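Local coordinates for protein aldehyde dehydrogenase 12 (Zea mays, PDB 6D97) that catalyses the NAD+-dependent oxidation of L-glutamate gamma-semialdehyde to glutamate, the last step of proline catabolism in plants, at residues 372-377 with 406-411; 181-186 with 530-535; 150-155 with 205-210; 35-40 with 69-74; 465-470 with 490-495. All coordinates share one frame; numbering follows the deposited sequence.

Contact 1. Residues 372-377 with 406-411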
# COMPACT_ATOMS: atom_id res chain seq x y z
N GLU A 372 4.95 -2.36 50.93
CA GLU A 372 5.66 -3.54 51.42
C GLU A 372 6.16 -4.40 50.28
O GLU A 372 7.30 -4.89 50.31
CB GLU A 372 4.76 -4.36 52.35
N ALA A 373 5.33 -4.60 49.25
CA ALA A 373 5.75 -5.42 48.12
C ALA A 373 6.94 -4.81 47.40
O ALA A 373 7.85 -5.53 46.95
CB ALA A 373 4.58 -5.60 47.15
N MET A 374 6.97 -3.48 47.28
CA MET A 374 8.08 -2.82 46.60
C MET A 374 9.34 -2.85 47.45
O MET A 374 10.44 -3.04 46.93
CB MET A 374 7.69 -1.39 46.25
CG MET A 374 6.82 -1.27 45.00
SD MET A 374 6.37 0.43 44.59
CE MET A 374 4.90 0.65 45.60
N ILE A 375 9.20 -2.65 48.77
CA ILE A 375 10.35 -2.74 49.67
C ILE A 375 10.91 -4.16 49.66
O ILE A 375 12.13 -4.36 49.59
CB ILE A 375 9.96 -2.29 51.09
CG1 ILE A 375 9.76 -0.77 51.15
CG2 ILE A 375 11.01 -2.75 52.08
CD1 ILE A 375 11.05 0.00 51.00
N GLU A 376 10.03 -5.16 49.74
CA GLU A 376 10.48 -6.55 49.75
C GLU A 376 11.27 -6.88 48.48
O GLU A 376 12.35 -7.47 48.54
CB GLU A 376 9.28 -7.49 49.90
CG GLU A 376 9.68 -8.95 50.11
CD GLU A 376 8.55 -9.91 49.82
OE1 GLU A 376 7.79 -10.27 50.74
OE2 GLU A 376 8.42 -10.32 48.65
N HIS A 377 10.73 -6.49 47.32
CA HIS A 377 11.44 -6.68 46.05
C HIS A 377 12.82 -6.04 46.09
O HIS A 377 13.82 -6.66 45.71
CB HIS A 377 10.63 -6.09 44.89
CG HIS A 377 11.25 -6.30 43.54
ND1 HIS A 377 11.43 -7.55 42.98
CD2 HIS A 377 11.74 -5.41 42.64
CE1 HIS A 377 12.00 -7.42 41.80
NE2 HIS A 377 12.19 -6.13 41.57
N GLY A 406 0.47 1.52 47.07
CA GLY A 406 1.83 1.83 47.44
C GLY A 406 2.11 3.32 47.43
O GLY A 406 1.42 4.11 46.77
N ALA A 407 3.14 3.71 48.17
CA ALA A 407 3.55 5.12 48.27
C ALA A 407 5.06 5.12 48.50
O ALA A 407 5.53 5.14 49.64
CB ALA A 407 2.81 5.84 49.38
N MET A 408 5.80 5.12 47.40
CA MET A 408 7.25 4.95 47.42
C MET A 408 7.94 6.13 46.75
O MET A 408 7.43 6.70 45.78
CB MET A 408 7.66 3.66 46.71
CG MET A 408 7.50 2.40 47.54
SD MET A 408 8.74 2.29 48.85
CE MET A 408 10.25 2.29 47.88
N LYS A 409 9.10 6.50 47.28
CA LYS A 409 9.97 7.42 46.58
C LYS A 409 10.53 6.73 45.33
O LYS A 409 10.67 5.50 45.31
CB LYS A 409 11.11 7.87 47.48
CG LYS A 409 10.69 8.67 48.70
CD LYS A 409 11.90 9.03 49.56
CE LYS A 409 11.50 9.90 50.74
NZ LYS A 409 12.66 10.19 51.63
N PRO A 410 10.85 7.49 44.29
CA PRO A 410 11.43 6.88 43.08
C PRO A 410 12.70 6.12 43.43
O PRO A 410 13.61 6.66 44.06
CB PRO A 410 11.73 8.09 42.18
CG PRO A 410 10.79 9.14 42.65
CD PRO A 410 10.65 8.94 44.13
N THR A 411 12.74 4.86 43.02
CA THR A 411 13.79 3.94 43.43
C THR A 411 14.52 3.37 42.23
O THR A 411 13.90 2.96 41.24
CB THR A 411 13.21 2.81 44.28
OG1 THR A 411 12.58 3.36 45.45
CG2 THR A 411 14.32 1.85 44.71
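In both methionines CG stands anti to the carbonyl carbon and beside the backbone N (chi1 -79° in Met374, -80° in Met408). Beyond that the chains differ: Met374 runs extended through chi2 and bends at chi3, while Met408 already turns at chi2 and turns again at chi3. The two lie antiparallel, one passing alongside the other, and join helix 371-382 to the loop feeding strand 411-414, part of the mixed sheet at the core of the catalytic domain of the aldehyde dehydrogenase fold. Met408 CG lies 3.7 Å from Met374 SD and equally close to its CE, so the bent thioether clasps one methylene. One residue further along the helix, Ile375 comes in aslant, its CD1 3.9 Å from Met408 SD. An alanine at Met408 would remove CG, SD and CE together and would probably loosen the packing of both helix side chains against the loop. No hydrogen bond links the two segments, although Thr371, at the start of the helix, accepts the N-H of Ala407 with its OG1. Val369 and Ile433 also touch Met374, whose CE lies 3.8 Å from Gly406 CA, so close that a CB on this glycine would clash with the methyl.

Contact 2. Residues 181-186 with 530-535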
# COMPACT_ATOMS: atom_id res chain seq x y z
N ARG A 181 -12.03 -11.49 -11.34
CA ARG A 181 -11.18 -10.58 -10.59
C ARG A 181 -11.37 -10.90 -9.11
O ARG A 181 -12.50 -11.13 -8.67
CB ARG A 181 -11.51 -9.11 -10.89
CG ARG A 181 -13.00 -8.84 -10.93
CD ARG A 181 -13.35 -7.72 -11.90
NE ARG A 181 -14.78 -7.72 -12.23
CZ ARG A 181 -15.27 -8.06 -13.42
NH1 ARG A 181 -14.46 -8.41 -14.40
NH2 ARG A 181 -16.59 -8.03 -13.63
N SER A 182 -10.27 -10.95 -8.36
CA SER A 182 -10.31 -11.30 -6.95
C SER A 182 -10.10 -10.07 -6.09
O SER A 182 -9.28 -9.20 -6.41
CB SER A 182 -9.24 -12.36 -6.63
OG SER A 182 -7.95 -11.90 -6.97
N ASN A 183 -10.83 -10.00 -4.97
CA ASN A 183 -10.86 -8.83 -4.11
C ASN A 183 -10.54 -9.22 -2.68
O ASN A 183 -11.02 -10.25 -2.19
CB ASN A 183 -12.22 -8.14 -4.16
CG ASN A 183 -12.63 -7.75 -5.57
OD1 ASN A 183 -12.99 -8.60 -6.38
ND2 ASN A 183 -12.58 -6.47 -5.86
N GLY A 184 -9.75 -8.39 -2.00
CA GLY A 184 -9.47 -8.60 -0.60
C GLY A 184 -10.04 -7.50 0.28
O GLY A 184 -9.64 -6.33 0.14
N TYR A 185 -10.95 -7.84 1.18
CA TYR A 185 -11.64 -6.87 2.02
C TYR A 185 -11.21 -7.02 3.48
O TYR A 185 -10.65 -8.04 3.89
CB TYR A 185 -13.16 -7.03 1.93
CG TYR A 185 -13.75 -6.63 0.60
CD1 TYR A 185 -14.12 -5.31 0.35
CD2 TYR A 185 -13.96 -7.57 -0.41
CE1 TYR A 185 -14.68 -4.94 -0.86
CE2 TYR A 185 -14.51 -7.22 -1.62
CZ TYR A 185 -14.87 -5.90 -1.84
OH TYR A 185 -15.41 -5.55 -3.05
N ARG A 186 -11.49 -5.97 4.25
CA ARG A 186 -11.36 -6.02 5.71
C ARG A 186 -12.76 -6.21 6.27
O ARG A 186 -13.58 -5.29 6.26
CB ARG A 186 -10.71 -4.75 6.25
CG ARG A 186 -9.37 -4.40 5.64
CD ARG A 186 -8.39 -5.55 5.72
NE ARG A 186 -8.27 -6.08 7.07
CZ ARG A 186 -7.48 -7.10 7.41
NH1 ARG A 186 -6.75 -7.70 6.48
NH2 ARG A 186 -7.44 -7.52 8.66
N ILE A 530 -13.17 -12.03 -1.86
CA ILE A 530 -14.35 -12.19 -2.69
C ILE A 530 -13.88 -12.20 -4.14
O ILE A 530 -13.29 -11.22 -4.61
CB ILE A 530 -15.39 -11.08 -2.45
CG1 ILE A 530 -15.93 -11.16 -1.02
CG2 ILE A 530 -16.53 -11.19 -3.44
CD1 ILE A 530 -16.82 -9.99 -0.66
N ILE A 531 -14.12 -13.31 -4.83
CA ILE A 531 -13.62 -13.53 -6.18
C ILE A 531 -14.80 -13.49 -7.12
O ILE A 531 -15.65 -14.40 -7.10
CB ILE A 531 -12.86 -14.86 -6.30
CG1 ILE A 531 -11.73 -14.94 -5.27
CG2 ILE A 531 -12.33 -15.03 -7.72
CD1 ILE A 531 -12.10 -15.71 -4.01
N TYR A 532 -14.88 -12.46 -7.95
CA TYR A 532 -15.91 -12.40 -8.97
C TYR A 532 -15.50 -13.22 -10.18
O TYR A 532 -14.32 -13.25 -10.56
CB TYR A 532 -16.19 -10.95 -9.37
CG TYR A 532 -16.81 -10.13 -8.26
CD1 TYR A 532 -18.17 -10.23 -7.97
CD2 TYR A 532 -16.04 -9.25 -7.51
CE1 TYR A 532 -18.74 -9.48 -6.95
CE2 TYR A 532 -16.60 -8.50 -6.49
CZ TYR A 532 -17.95 -8.62 -6.22
OH TYR A 532 -18.51 -7.87 -5.21
N ASP A 533 -16.47 -13.90 -10.77
CA ASP A 533 -16.27 -14.76 -11.93
C ASP A 533 -17.58 -14.78 -12.71
O ASP A 533 -18.33 -15.77 -12.66
CB ASP A 533 -15.85 -16.17 -11.50
CG ASP A 533 -14.91 -16.81 -12.50
OD1 ASP A 533 -14.82 -16.32 -13.64
OD2 ASP A 533 -14.26 -17.81 -12.14
N VAL A 534 -17.87 -13.69 -13.42
CA VAL A 534 -19.20 -13.45 -13.95
C VAL A 534 -19.41 -13.99 -15.36
O VAL A 534 -20.53 -13.92 -15.88
CB VAL A 534 -19.52 -11.94 -13.96
CG1 VAL A 534 -19.49 -11.38 -12.55
CG2 VAL A 534 -18.52 -11.22 -14.86
N GLY A 535 -18.36 -14.50 -15.99
CA GLY A 535 -18.46 -14.92 -17.37
C GLY A 535 -17.86 -13.90 -18.31
O GLY A 535 -17.21 -12.94 -17.88
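The three-stranded antiparallel sheet that serves oligomerisation in aldehyde dehydrogenases contains this contact, with central strand 180-187 beside strand 526-533, the edge strand within this chain. Arg181 with Tyr532 and Asn183 with Ile530 are hydrogen-bonded pairs, and Ser182 with Ile531 is the non-hydrogen-bonded pair between them. Four backbone bonds hold the register. Tyr532 N reaches Arg181 O at 2.8 Å, nearly along the C=O axis, and Ile530 N meets Asn183 O at 2.8 Å in the carbonyl plane. Arg181, Asn183, Ile530 and Tyr532 point to one face of the sheet. There the Tyr532 ring takes Ile530 CG2 against one of its faces, offset toward the rim, while Tyr185 CE2 touches Ile530 CD1 at 3.7 Å. The side chain of Asn183 approaches the edge of the Tyr532 ring, with Asn183 CG 4.1 Å from Tyr532 CE2 and the amide and ring planes 86° apart. An alanine in place of Asn183 would take this flat group away and would probably leave the tyrosine ring less firmly buttressed. Residues 530-532 also pair in parallel with a strand of the second subunit, so the sheet continues across the interface. On the other face Ser182 CB packs on Ile531 CG1 at 3.8 Å.

Contact 3. Residues 150-155 with 205-210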
# COMPACT_ATOMS: atom_id res chain seq x y z
N GLN A 150 -5.02 14.72 25.06
CA GLN A 150 -4.51 15.25 23.81
C GLN A 150 -4.33 14.14 22.78
O GLN A 150 -4.70 14.29 21.61
CB GLN A 150 -3.20 15.99 24.05
CG GLN A 150 -3.39 17.37 24.65
CD GLN A 150 -2.10 17.93 25.23
OE1 GLN A 150 -1.21 17.19 25.64
NE2 GLN A 150 -2.00 19.26 25.27
N VAL A 151 -3.74 13.01 23.20
CA VAL A 151 -3.62 11.86 22.30
C VAL A 151 -4.99 11.42 21.82
O VAL A 151 -5.20 11.17 20.62
CB VAL A 151 -2.88 10.71 23.01
CG1 VAL A 151 -3.01 9.43 22.20
CG2 VAL A 151 -1.42 11.06 23.23
N SER A 152 -5.95 11.31 22.75
CA SER A 152 -7.31 10.94 22.38
C SER A 152 -7.90 11.92 21.38
O SER A 152 -8.52 11.52 20.39
CB SER A 152 -8.18 10.86 23.63
OG SER A 152 -7.57 10.06 24.63
N GLN A 153 -7.69 13.22 21.61
CA GLN A 153 -8.26 14.24 20.72
C GLN A 153 -7.65 14.14 19.33
O GLN A 153 -8.37 14.21 18.32
CB GLN A 153 -8.04 15.62 21.33
CG GLN A 153 -8.88 16.73 20.74
CD GLN A 153 -8.30 17.30 19.46
OE1 GLN A 153 -7.10 17.19 19.21
NE2 GLN A 153 -9.15 17.91 18.65
N LYS A 154 -6.33 13.97 19.25
CA LYS A 154 -5.65 13.87 17.96
C LYS A 154 -6.08 12.61 17.21
O LYS A 154 -6.27 12.65 15.99
CB LYS A 154 -4.13 13.89 18.17
CG LYS A 154 -3.53 15.28 18.22
CD LYS A 154 -3.50 15.91 16.83
CE LYS A 154 -3.11 17.38 16.88
NZ LYS A 154 -4.17 18.22 17.49
N PHE A 155 -6.22 11.49 17.92
CA PHE A 155 -6.67 10.25 17.30
C PHE A 155 -8.02 10.44 16.61
O PHE A 155 -8.21 10.03 15.46
CB PHE A 155 -6.74 9.14 18.35
CG PHE A 155 -7.51 7.92 17.92
CD1 PHE A 155 -6.88 6.87 17.29
CD2 PHE A 155 -8.87 7.83 18.19
CE1 PHE A 155 -7.60 5.74 16.91
CE2 PHE A 155 -9.60 6.72 17.81
CZ PHE A 155 -8.96 5.67 17.17
N PRO A 205 -8.98 2.67 26.34
CA PRO A 205 -10.34 2.22 25.99
C PRO A 205 -10.97 3.01 24.84
O PRO A 205 -11.64 2.40 24.00
CB PRO A 205 -11.12 2.40 27.30
CG PRO A 205 -10.31 3.33 28.11
CD PRO A 205 -8.90 3.09 27.75
N LEU A 206 -10.77 4.33 24.78
CA LEU A 206 -11.39 5.11 23.71
C LEU A 206 -10.86 4.70 22.35
O LEU A 206 -11.63 4.54 21.39
CB LEU A 206 -11.17 6.60 23.94
CG LEU A 206 -11.57 7.52 22.77
CD1 LEU A 206 -13.08 7.48 22.56
CD2 LEU A 206 -11.09 8.94 22.98
N LEU A 207 -9.54 4.52 22.23
CA LEU A 207 -8.94 4.24 20.93
C LEU A 207 -9.30 2.85 20.44
O LEU A 207 -9.51 2.65 19.23
CB LEU A 207 -7.42 4.41 21.01
CG LEU A 207 -6.85 5.78 20.66
CD1 LEU A 207 -7.47 6.88 21.50
CD2 LEU A 207 -5.33 5.79 20.79
N GLN A 208 -9.39 1.87 21.34
CA GLN A 208 -9.82 0.54 20.93
C GLN A 208 -11.33 0.50 20.69
O GLN A 208 -11.80 -0.22 19.79
CB GLN A 208 -9.41 -0.51 21.97
CG GLN A 208 -7.91 -0.58 22.25
CD GLN A 208 -7.13 -1.27 21.14
OE1 GLN A 208 -7.67 -1.57 20.07
NE2 GLN A 208 -5.85 -1.53 21.39
N LEU A 209 -12.10 1.25 21.48
CA LEU A 209 -13.54 1.32 21.27
C LEU A 209 -13.87 1.86 19.89
O LEU A 209 -14.67 1.27 19.15
CB LEU A 209 -14.19 2.19 22.35
CG LEU A 209 -15.67 2.53 22.12
CD1 LEU A 209 -16.51 1.28 22.25
CD2 LEU A 209 -16.12 3.61 23.09
N MET A 210 -13.26 2.99 19.51
CA MET A 210 -13.54 3.57 18.20
C MET A 210 -13.03 2.67 17.08
O MET A 210 -13.70 2.52 16.06
CB MET A 210 -12.93 4.97 18.09
CG MET A 210 -13.43 5.94 19.15
SD MET A 210 -15.23 6.06 19.22
CE MET A 210 -15.61 6.63 17.56
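Phe155 lays one face of its ring over the side chain of Leu207, whose CG sits 3.5 Å from the ring centroid and only 14° off the ring normal. This is a CH-pi contact centred on the ring. Phe155 CG is anti to the backbone N (chi1 165°), which carries the ring across to the facing helix. Leu207 CD1 follows along the same face, 3.7 Å from Phe155 CD2. The ring is met at its edge as well: Met210 CB lies in the ring plane, 3.8 Å from Phe155 CE2, while the rest of the methionine turns off toward Tyr110 and Ser114. One turn earlier, Ser152 CB touches Leu206 CD2 at 3.5 Å. Its hydroxyl is spent on its own helix, on Glu148 O, so the serine offers Leu206 mainly its methylene.

The helices, 142-157 and 203-214, run nearly parallel here, with local axes 10.3 Å apart. Helix 203-214 follows strand 191-196, the central strand of the parallel Rossmann-type sheet that binds NAD, so the contact packs helix 142-157 against a helix of the dinucleotide-binding fold. Leu206 also packs on Met234 and Leu238 of helix 229-240, and Phe155 meets the ring of Phe159.

No hydrogen bond crosses between the two segments. Dispersion and the CH-pi contact hold them together in a buried interface, so the relative placement of the helices here probably depends on shape, above all the fit of ring over branched carbon.

Contact 4. Residues 35-40 with 69-74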
# COMPACT_ATOMS: atom_id res chain seq x y z
N GLN A 35 -13.39 18.00 40.45
CA GLN A 35 -12.78 18.61 41.62
C GLN A 35 -13.69 18.54 42.85
O GLN A 35 -13.19 18.67 43.97
CB GLN A 35 -12.38 20.06 41.33
CG GLN A 35 -13.40 20.87 40.54
CD GLN A 35 -13.48 20.48 39.08
OE1 GLN A 35 -14.52 20.01 38.61
NE2 GLN A 35 -12.39 20.64 38.34
N GLU A 36 -14.99 18.32 42.66
CA GLU A 36 -15.94 18.27 43.76
C GLU A 36 -16.07 16.89 44.40
O GLU A 36 -16.34 16.80 45.60
CB GLU A 36 -17.33 18.70 43.27
CG GLU A 36 -17.93 19.89 44.02
CD GLU A 36 -17.56 21.23 43.40
OE1 GLU A 36 -16.36 21.58 43.41
OE2 GLU A 36 -18.47 21.92 42.90
N VAL A 37 -15.88 15.83 43.62
CA VAL A 37 -16.24 14.48 44.06
C VAL A 37 -15.37 14.06 45.25
O VAL A 37 -14.14 14.15 45.22
CB VAL A 37 -16.14 13.49 42.89
CG1 VAL A 37 -14.77 13.57 42.23
CG2 VAL A 37 -16.45 12.08 43.38
N SER A 38 -16.03 13.59 46.31
CA SER A 38 -15.37 13.29 47.57
C SER A 38 -16.21 12.29 48.34
O SER A 38 -17.25 11.83 47.87
CB SER A 38 -15.15 14.57 48.38
OG SER A 38 -16.40 15.17 48.70
N GLY A 39 -15.76 11.97 49.56
CA GLY A 39 -16.54 11.09 50.41
C GLY A 39 -17.90 11.69 50.75
O GLY A 39 -18.89 10.97 50.88
N SER A 40 -17.96 13.01 50.89
CA SER A 40 -19.20 13.69 51.21
C SER A 40 -20.02 14.05 49.97
O SER A 40 -21.22 14.31 50.09
CB SER A 40 -18.92 14.96 52.02
OG SER A 40 -18.02 15.82 51.33
N ASP A 69 -11.24 7.97 51.06
CA ASP A 69 -12.67 8.26 51.02
C ASP A 69 -13.39 7.35 50.04
O ASP A 69 -12.91 7.10 48.93
CB ASP A 69 -12.90 9.72 50.61
CG ASP A 69 -12.55 10.71 51.71
OD1 ASP A 69 -12.24 10.27 52.84
OD2 ASP A 69 -12.59 11.93 51.43
N LYS A 70 -14.56 6.85 50.45
CA LYS A 70 -15.48 6.23 49.50
C LYS A 70 -16.09 7.31 48.62
O LYS A 70 -17.13 7.87 48.98
CB LYS A 70 -16.58 5.46 50.23
CG LYS A 70 -16.15 4.16 50.91
CD LYS A 70 -17.32 3.53 51.67
CE LYS A 70 -16.97 2.15 52.21
NZ LYS A 70 -18.12 1.49 52.91
N PHE A 71 -15.47 7.62 47.48
CA PHE A 71 -15.92 8.76 46.69
C PHE A 71 -16.55 8.40 45.35
O PHE A 71 -17.10 9.29 44.69
CB PHE A 71 -14.76 9.76 46.49
CG PHE A 71 -13.73 9.35 45.46
CD1 PHE A 71 -13.38 8.03 45.23
CD2 PHE A 71 -13.07 10.35 44.75
CE1 PHE A 71 -12.41 7.71 44.28
CE2 PHE A 71 -12.10 10.04 43.81
CZ PHE A 71 -11.77 8.72 43.58
N ILE A 72 -16.53 7.13 44.93
CA ILE A 72 -17.20 6.70 43.71
C ILE A 72 -17.82 5.33 43.95
O ILE A 72 -17.14 4.40 44.37
CB ILE A 72 -16.23 6.62 42.50
CG1 ILE A 72 -15.65 7.99 42.16
CG2 ILE A 72 -16.95 6.03 41.29
CD1 ILE A 72 -14.50 7.94 41.17
N LYS A 73 -19.12 5.21 43.67
CA LYS A 73 -19.77 3.90 43.69
C LYS A 73 -20.00 3.44 42.25
O LYS A 73 -20.40 4.22 41.39
CB LYS A 73 -21.09 3.93 44.47
CG LYS A 73 -22.17 4.85 43.96
CD LYS A 73 -23.43 4.69 44.82
CE LYS A 73 -24.61 5.51 44.30
NZ LYS A 73 -25.87 5.18 45.03
N VAL A 74 -19.72 2.16 42.01
CA VAL A 74 -19.72 1.58 40.67
C VAL A 74 -20.76 0.47 40.63
O VAL A 74 -20.80 -0.39 41.52
CB VAL A 74 -18.33 1.05 40.29
CG1 VAL A 74 -18.35 0.41 38.92
CG2 VAL A 74 -17.30 2.18 40.34
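A classic beta bulge in strand 70-74, at which Phe71 and Ile72 both face Ile62, receives the loop 35-40 that precedes strand 43-49. The two segments meet without a hydrogen bond between them. In place of one, two CA-H...O contacts run between the backbones: Gly39 CA points at Lys70 O over 3.6 Å with an angle of 169° at the hydrogen, and Phe71 CA lies 3.5 Å from Ser38 O along a more bent path.

Phe71 takes the crowded first torsion, with CG between the backbone N and the carbonyl carbon (chi1 76°). The backbone sets CB against the Ser38 peptide, 3.5 Å from Ser38 C, and the torsion turns the ring so that Val37 O lies in its plane, at the edge. The same oxygen is hydrogen-bonded by Arg136 NH1. Val37 meets the phenylalanine at a slant; its CG2, anti to the backbone N, presses on Phe71 O at 3.2 Å, a tight approach, and reaches Phe71 CD2 at 4.0 Å. Over one face of the ring, offset toward the rim, lies Ile72 CG1. At the more exposed end Asp69 CB sits 3.8 Å from Gly39 N, and a CB on this glycine would come tight against the carboxylate carbon. Ser38 OG and Ser40 OG are hydrogen-bonded within the loop.

Strand 70-74 runs between strands 43-49 and 60-63 of a mixed four-stranded sheet. Helix 124-137 packs against it through Arg136 on Phe71 and Val137 on Ile72, while Val37 also touches Ala43 at the start of strand 43-49.

Contact 5. Residues 465-470 with 490-495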
# COMPACT_ATOMS: atom_id res chain seq x y z
N ALA A 465 14.43 1.30 24.31
CA ALA A 465 15.14 2.49 23.85
C ALA A 465 16.62 2.18 23.72
O ALA A 465 17.21 1.54 24.60
CB ALA A 465 14.93 3.67 24.81
N ILE A 466 17.21 2.65 22.63
CA ILE A 466 18.64 2.51 22.37
C ILE A 466 19.19 3.92 22.24
O ILE A 466 19.02 4.57 21.19
CB ILE A 466 18.92 1.67 21.12
CG1 ILE A 466 18.03 0.42 21.11
CG2 ILE A 466 20.40 1.28 21.08
CD1 ILE A 466 17.88 -0.19 19.75
N VAL A 467 19.83 4.41 23.29
CA VAL A 467 20.30 5.79 23.35
C VAL A 467 21.71 5.81 22.76
O VAL A 467 22.71 5.57 23.45
CB VAL A 467 20.25 6.35 24.77
CG1 VAL A 467 20.73 7.80 24.77
CG2 VAL A 467 18.84 6.24 25.33
N SER A 468 21.78 6.09 21.46
CA SER A 468 23.01 6.18 20.69
C SER A 468 22.67 6.74 19.32
O SER A 468 21.56 6.52 18.82
CB SER A 468 23.69 4.81 20.55
OG SER A 468 24.69 4.83 19.54
N ASN A 469 23.61 7.46 18.73
CA ASN A 469 23.49 7.92 17.35
C ASN A 469 24.43 7.20 16.41
O ASN A 469 24.44 7.50 15.21
CB ASN A 469 23.73 9.43 17.27
CG ASN A 469 22.45 10.22 17.44
OD1 ASN A 469 21.40 9.66 17.73
ND2 ASN A 469 22.53 11.53 17.27
N ASP A 470 25.22 6.26 16.91
CA ASP A 470 26.10 5.40 16.12
C ASP A 470 25.28 4.44 15.28
O ASP A 470 24.64 3.54 15.84
CB ASP A 470 27.03 4.64 17.07
CG ASP A 470 28.08 3.80 16.34
OD1 ASP A 470 27.96 3.56 15.12
OD2 ASP A 470 29.03 3.36 17.02
N ILE A 490 19.82 9.39 20.13
CA ILE A 490 20.22 9.96 21.41
C ILE A 490 19.02 10.48 22.19
O ILE A 490 19.09 10.61 23.42
CB ILE A 490 21.27 11.07 21.20
CG1 ILE A 490 22.15 11.21 22.44
CG2 ILE A 490 20.61 12.40 20.86
CD1 ILE A 490 22.95 9.95 22.78
N ARG A 491 17.91 10.77 21.51
CA ARG A 491 16.68 11.21 22.16
C ARG A 491 15.70 10.06 22.38
O ARG A 491 14.51 10.31 22.60
CB ARG A 491 16.03 12.32 21.34
CG ARG A 491 16.89 13.57 21.20
CD ARG A 491 16.22 14.64 20.35
NE ARG A 491 15.03 15.19 20.99
CZ ARG A 491 14.32 16.19 20.49
NH1 ARG A 491 14.67 16.76 19.35
NH2 ARG A 491 13.24 16.63 21.14
N ALA A 492 16.17 8.82 22.32
CA ALA A 492 15.29 7.67 22.47
C ALA A 492 14.70 7.61 23.87
O ALA A 492 15.36 7.93 24.86
CB ALA A 492 16.03 6.37 22.15
N ARG A 493 13.44 7.18 23.94
CA ARG A 493 12.69 7.04 25.18
C ARG A 493 12.00 5.69 25.18
O ARG A 493 11.99 4.97 24.17
CB ARG A 493 11.66 8.17 25.32
CG ARG A 493 10.63 8.20 24.19
CD ARG A 493 9.89 9.52 24.11
NE ARG A 493 8.61 9.38 23.43
CZ ARG A 493 8.43 9.51 22.12
NH1 ARG A 493 9.46 9.79 21.33
NH2 ARG A 493 7.22 9.35 21.60
N THR A 494 11.42 5.32 26.32
CA THR A 494 10.59 4.12 26.37
C THR A 494 9.10 4.42 26.44
O THR A 494 8.30 3.55 26.07
CB THR A 494 10.97 3.24 27.57
OG1 THR A 494 10.59 3.89 28.79
CG2 THR A 494 12.46 2.97 27.59
N THR A 495 8.71 5.61 26.87
CA THR A 495 7.32 5.95 27.11
C THR A 495 6.83 7.01 26.13
O THR A 495 7.61 7.64 25.41
CB THR A 495 7.12 6.44 28.55
OG1 THR A 495 7.77 7.71 28.71
CG2 THR A 495 7.71 5.46 29.53
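Val467 and Ile490 make the apolar centre, with Val467 CG1 3.7 Å from Ile490 CD1. Both CG1 atoms stand anti to their backbone N, which sends these branches toward each other. Alongside, Ala465 CB packs on Ala492 CB at 3.9 Å and more closely on Arg493 O, at 3.3 Å, while Thr494 CG2 closes that end. With only methyls at Ala465 and Ala492, the backbones can come close where the loop that follows strand 485-488 doubles back, nearly antiparallel, along the end of strand 463-467 in the catalytic-domain sheet.

Toward the polar edge, Asn469 OD1 accepts the N-H of Ile490 at 2.9 Å. The bond is bent, 142° at the hydrogen, and the donor sits above the carbonyl plane. The same amide's ND2 donates to Val534 O of the second subunit, so both ends of the group are gripped and its rotation is fixed. Ser468 OG accepts from Asp470 N at 3.0 Å in an ST turn and bonds Asp305; Asp470, at the N-cap of helix 471-479, makes a weak bond to Leu472 N. The chemistry thus divides: apolar packing seats the loop, while one asparagine amide ties the Ile490 N-H, near the loop's start, to the intersubunit contact.

Contacts 2 and 5 lie 46 Å apart between centres within one chain, yet both touch the second subunit, where the 530-535 segment of one chain meets the 465-470 segment of the other. Contacts 1 and 5 belong to the catalytic domain, with centres 27 Å apart. Contact 3, on the coenzyme-binding side, lies close to the cofactor site: the Leu206 side chain is about 9 Å from that of Thr196, which binds NAD. The side chain of Met374 in contact 1 is about 13 Å from the bound NAD. Contact 4 sits 26 Å from contact 3, centre to centre, whereas the centres of contacts 1 and 2 are 59 Å apart, on opposite sides of the chain's centre.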